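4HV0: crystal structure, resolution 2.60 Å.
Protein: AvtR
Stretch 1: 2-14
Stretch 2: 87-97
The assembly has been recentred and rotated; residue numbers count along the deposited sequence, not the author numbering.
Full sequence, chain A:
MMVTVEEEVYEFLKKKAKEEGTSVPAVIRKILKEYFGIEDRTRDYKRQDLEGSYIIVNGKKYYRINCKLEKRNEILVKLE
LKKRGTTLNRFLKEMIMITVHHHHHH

Stretch 1, residues 2-14: MVTVEEEVYEFLK
Stretch 2 (87-97) TLNRFLKEMIM

Stretch 1 runs as a strand from V3 (phi/psi -114/152) that gives way, through E6 at the N-cap position, to a helix from E7 that runs on past K14, with phi near -60° and psi near -45°. Stretch 2 is helical from L88 to M97, mostly with phi -60° to -70° and psi -30° to -50° (I96 -55/-61, M97 -51/-31). Its axis passes within 8.0 Å of the strand axis (signed crossing angle -46°) and 9.8 Å of the first helix axis (+63°), both measured between N-to-C directions. CA separations fix the register: V3 to L88 7.6 Å, V5 to N89 5.2 Å, V9 to K93 6.1 Å. The contact buries 615 Å² between them, both sides summed.

T87 (phi/psi -83/163, chi1 p) sits at the N-cap position, right before the helix, and does not touch stretch 1. Its OG1 accepts from R90 N at 3.0 Å, capping a backbone NH that has no carbonyl one turn earlier within the helix.

L88 (chi1 t, chi2 p) points toward the strand; its CD2 lies 3.5 Å from CG1 of V3 (chi1 t), two apolar groups shielding each other from water.

N89 (chi1 t, chi2 78°) makes two of the three direct hydrogen bonds between the stretches. Its OD1 accepts from E6 N at 2.8 Å and 166°, nearly linear, while its ND2 donates to E6 OE2 at 3.1 Å and 144°. One amide therefore engages both backbone and carboxylate of the residue at the N-cap position of the first helix. A water accepts from N89 N at 2.9 Å and donates to T4 O at 3.3 Å, bridging the backbones.

R90 points away; its NE forms a salt bridge with E94 OE2 at 3.0 Å.

L92 (chi1 m, chi2 t) is buried against three apolar side chains. Its CB is 4.0 Å from V9 CG1 (chi1 t), and its CD1 is 4.2 Å from V5 CG1 (chi1 m) and 4.5 Å from L13 CD1 (chi1 m, chi2 t).

K93 (t, t, p, t) starts sideways, but its positive NZ donates to the carboxylate oxygen E6 OE2 at 2.7 Å, a charge-matched salt bridge. That oxygen thus receives both K93 and N89, with E6 at chi1 m and chi2 t. K93 CB packs 4.0 Å from V9 CG2.

Selenomethionine M95 (t, t, p) brings its apolar CE to 3.7 Å from F12 CE2, oblique to the ring. I96 (chi1 m, chi2 -32°) places CD1 over one face of F12 (chi1 t, chi2 84°), 2.9 Å from the centroid and 19° off the normal; its 2.8 Å approach to F12 CD2 is a clash in the model, so the fine geometry there carries no weight.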

# COMPACT_ATOMS: atom_id res chain seq x y z
N MSE A 2 6.05 -7.10 -1.89
CA MSE A 2 4.79 -7.06 -2.71
C MSE A 2 3.56 -6.96 -1.83
O MSE A 2 3.46 -7.64 -0.81
CB MSE A 2 4.72 -8.29 -3.59
CG MSE A 2 3.81 -8.07 -4.79
SE MSE A 2 2.47 -9.49 -4.99
CE MSE A 2 1.60 -9.28 -3.22
N VAL A 3 2.63 -6.10 -2.23
CA VAL A 3 1.33 -5.94 -1.59
C VAL A 3 0.19 -6.39 -2.54
O VAL A 3 0.32 -6.32 -3.77
CB VAL A 3 1.13 -4.46 -1.24
CG1 VAL A 3 -0.14 -4.24 -0.44
CG2 VAL A 3 2.35 -3.90 -0.53
N THR A 4 -0.93 -6.85 -1.99
CA THR A 4 -2.13 -7.09 -2.80
C THR A 4 -3.30 -6.29 -2.29
O THR A 4 -3.66 -6.40 -1.13
CB THR A 4 -2.54 -8.55 -2.79
OG1 THR A 4 -1.39 -9.37 -3.02
CG2 THR A 4 -3.56 -8.76 -3.87
N VAL A 5 -3.90 -5.47 -3.16
CA VAL A 5 -5.03 -4.64 -2.76
C VAL A 5 -6.28 -4.82 -3.62
O VAL A 5 -6.19 -5.16 -4.77
CB VAL A 5 -4.60 -3.14 -2.69
CG1 VAL A 5 -3.47 -2.99 -1.67
CG2 VAL A 5 -4.10 -2.61 -4.04
N GLU A 6 -7.44 -4.51 -3.05
CA GLU A 6 -8.69 -4.43 -3.79
C GLU A 6 -8.69 -3.26 -4.77
O GLU A 6 -7.97 -2.27 -4.61
CB GLU A 6 -9.80 -4.09 -2.82
CG GLU A 6 -10.22 -5.11 -1.81
CD GLU A 6 -11.19 -4.48 -0.80
OE1 GLU A 6 -11.86 -3.48 -1.17
OE2 GLU A 6 -11.29 -4.98 0.35
N GLU A 7 -9.59 -3.31 -5.75
CA GLU A 7 -9.65 -2.29 -6.80
C GLU A 7 -9.94 -0.88 -6.27
O GLU A 7 -9.29 0.09 -6.67
CB GLU A 7 -10.70 -2.71 -7.82
CG GLU A 7 -10.77 -1.86 -9.07
CD GLU A 7 -11.63 -2.50 -10.14
OE1 GLU A 7 -12.42 -3.42 -9.81
OE2 GLU A 7 -11.51 -2.08 -11.31
N GLU A 8 -10.91 -0.75 -5.38
CA GLU A 8 -11.21 0.55 -4.79
C GLU A 8 -9.95 1.22 -4.17
O GLU A 8 -9.70 2.42 -4.36
CB GLU A 8 -12.33 0.44 -3.77
CG GLU A 8 -12.79 1.78 -3.26
CD GLU A 8 -14.00 1.70 -2.35
OE1 GLU A 8 -14.43 0.57 -2.00
OE2 GLU A 8 -14.52 2.78 -1.97
N VAL A 9 -9.16 0.42 -3.46
CA VAL A 9 -7.95 0.93 -2.85
C VAL A 9 -6.95 1.35 -3.92
O VAL A 9 -6.31 2.42 -3.81
CB VAL A 9 -7.32 -0.10 -1.88
CG1 VAL A 9 -5.94 0.35 -1.44
CG2 VAL A 9 -8.21 -0.29 -0.67
N TYR A 10 -6.80 0.53 -4.95
CA TYR A 10 -5.86 0.83 -6.03
C TYR A 10 -6.26 2.13 -6.75
O TYR A 10 -5.39 2.97 -7.01
CB TYR A 10 -5.80 -0.30 -7.02
CG TYR A 10 -4.77 -0.07 -8.11
CD1 TYR A 10 -3.41 -0.20 -7.84
CD2 TYR A 10 -5.16 0.30 -9.40
CE1 TYR A 10 -2.47 0.02 -8.83
CE2 TYR A 10 -4.22 0.51 -10.39
CZ TYR A 10 -2.87 0.38 -10.11
OH TYR A 10 -1.94 0.59 -11.09
N GLU A 11 -7.55 2.30 -7.03
CA GLU A 11 -8.00 3.53 -7.69
C GLU A 11 -7.53 4.71 -6.85
O GLU A 11 -6.88 5.64 -7.36
CB GLU A 11 -9.53 3.59 -7.89
CG GLU A 11 -10.14 2.49 -8.75
CD GLU A 11 -9.42 2.23 -10.06
OE1 GLU A 11 -8.92 3.17 -10.71
OE2 GLU A 11 -9.34 1.04 -10.46
N PHE A 12 -7.83 4.66 -5.55
CA PHE A 12 -7.43 5.71 -4.64
C PHE A 12 -5.93 5.99 -4.67
O PHE A 12 -5.52 7.12 -4.77
CB PHE A 12 -7.84 5.38 -3.22
CG PHE A 12 -7.23 6.30 -2.21
CD1 PHE A 12 -7.82 7.53 -1.93
CD2 PHE A 12 -6.04 5.97 -1.56
CE1 PHE A 12 -7.27 8.39 -1.00
CE2 PHE A 12 -5.47 6.84 -0.64
CZ PHE A 12 -6.09 8.05 -0.36
N LEU A 13 -5.12 4.94 -4.61
CA LEU A 13 -3.68 5.11 -4.67
C LEU A 13 -3.20 5.66 -6.00
O LEU A 13 -2.27 6.46 -6.05
CB LEU A 13 -2.98 3.78 -4.43
CG LEU A 13 -3.06 3.18 -3.02
CD1 LEU A 13 -2.48 1.76 -3.03
CD2 LEU A 13 -2.37 4.05 -1.97
N LYS A 14 -3.84 5.24 -7.08
CA LYS A 14 -3.46 5.70 -8.41
C LYS A 14 -3.72 7.21 -8.57
O LYS A 14 -2.90 7.90 -9.18
CB LYS A 14 -4.21 4.90 -9.49
CG LYS A 14 -3.59 4.96 -10.88
CD LYS A 14 -4.00 3.79 -11.76
CE LYS A 14 -5.49 3.77 -12.07
NZ LYS A 14 -5.79 4.80 -13.10
N THR A 87 -4.64 -6.56 7.79
CA THR A 87 -3.95 -6.71 6.56
C THR A 87 -3.62 -5.26 6.16
O THR A 87 -4.19 -4.28 6.66
CB THR A 87 -4.82 -7.32 5.45
OG1 THR A 87 -6.00 -6.56 5.35
CG2 THR A 87 -5.19 -8.75 5.67
N LEU A 88 -2.68 -5.14 5.24
CA LEU A 88 -2.34 -3.86 4.74
C LEU A 88 -3.54 -3.29 3.96
O LEU A 88 -3.84 -2.08 4.04
CB LEU A 88 -1.14 -3.98 3.84
CG LEU A 88 -0.70 -2.64 3.26
CD1 LEU A 88 -0.64 -1.54 4.28
CD2 LEU A 88 0.66 -2.94 2.69
N ASN A 89 -4.21 -4.16 3.20
CA ASN A 89 -5.33 -3.71 2.36
C ASN A 89 -6.41 -3.13 3.22
O ASN A 89 -6.94 -2.09 2.91
CB ASN A 89 -5.95 -4.85 1.53
CG ASN A 89 -7.19 -4.39 0.72
OD1 ASN A 89 -7.06 -3.77 -0.33
ND2 ASN A 89 -8.36 -4.71 1.18
N ARG A 90 -6.76 -3.82 4.29
CA ARG A 90 -7.81 -3.32 5.14
C ARG A 90 -7.37 -2.00 5.84
O ARG A 90 -8.18 -1.10 5.98
CB ARG A 90 -8.20 -4.33 6.19
CG ARG A 90 -9.46 -3.93 6.97
CD ARG A 90 -9.71 -4.98 8.03
NE ARG A 90 -9.55 -4.39 9.36
CZ ARG A 90 -8.99 -4.97 10.41
NH1 ARG A 90 -8.52 -6.19 10.35
NH2 ARG A 90 -8.92 -4.31 11.54
N PHE A 91 -6.10 -1.90 6.23
CA PHE A 91 -5.58 -0.68 6.81
C PHE A 91 -5.72 0.49 5.84
O PHE A 91 -6.29 1.51 6.17
CB PHE A 91 -4.13 -0.93 7.21
CG PHE A 91 -3.38 0.27 7.66
CD1 PHE A 91 -3.37 0.64 8.98
CD2 PHE A 91 -2.57 0.94 6.77
CE1 PHE A 91 -2.63 1.73 9.39
CE2 PHE A 91 -1.81 2.02 7.17
CZ PHE A 91 -1.84 2.42 8.48
N LEU A 92 -5.26 0.32 4.61
CA LEU A 92 -5.42 1.36 3.59
C LEU A 92 -6.90 1.66 3.29
O LEU A 92 -7.27 2.80 3.07
CB LEU A 92 -4.74 0.96 2.28
CG LEU A 92 -3.24 0.78 2.33
CD1 LEU A 92 -2.79 0.03 1.10
CD2 LEU A 92 -2.57 2.15 2.40
N LYS A 93 -7.74 0.63 3.32
CA LYS A 93 -9.18 0.82 3.08
C LYS A 93 -9.84 1.67 4.17
O LYS A 93 -10.68 2.50 3.88
CB LYS A 93 -9.86 -0.55 3.00
CG LYS A 93 -11.21 -0.60 2.31
CD LYS A 93 -11.61 -2.04 1.95
CE LYS A 93 -11.70 -3.01 3.16
NZ LYS A 93 -12.06 -4.44 2.89
N GLU A 94 -9.46 1.45 5.42
CA GLU A 94 -10.00 2.22 6.53
C GLU A 94 -9.53 3.67 6.53
O GLU A 94 -10.21 4.57 7.03
CB GLU A 94 -9.59 1.59 7.86
CG GLU A 94 -10.23 0.23 8.11
CD GLU A 94 -9.88 -0.33 9.47
OE1 GLU A 94 -9.29 0.41 10.31
OE2 GLU A 94 -10.23 -1.50 9.71
N MSE A 95 -8.34 3.89 6.01
CA MSE A 95 -7.75 5.20 5.93
C MSE A 95 -8.46 5.97 4.85
O MSE A 95 -8.75 7.14 5.03
CB MSE A 95 -6.31 4.90 5.56
CG MSE A 95 -5.48 6.10 5.81
SE MSE A 95 -3.91 5.77 4.69
CE MSE A 95 -4.58 6.36 2.94
N ILE A 96 -8.76 5.32 3.72
CA ILE A 96 -9.56 5.92 2.66
C ILE A 96 -10.88 6.40 3.25
O ILE A 96 -11.17 7.61 3.27
CB ILE A 96 -9.88 4.90 1.53
CG1 ILE A 96 -8.62 4.33 0.87
CG2 ILE A 96 -10.81 5.51 0.49
CD1 ILE A 96 -7.45 5.26 0.80
N MSE A 97 -11.64 5.45 3.80
CA MSE A 97 -12.96 5.71 4.37
C MSE A 97 -13.01 6.86 5.36
O MSE A 97 -14.02 7.56 5.45
CB MSE A 97 -13.50 4.44 5.02
CG MSE A 97 -14.06 3.60 3.88
SE MSE A 97 -16.02 3.84 3.67
CE MSE A 97 -16.34 5.79 3.50
O HOH W 1 -3.24 -6.62 2.11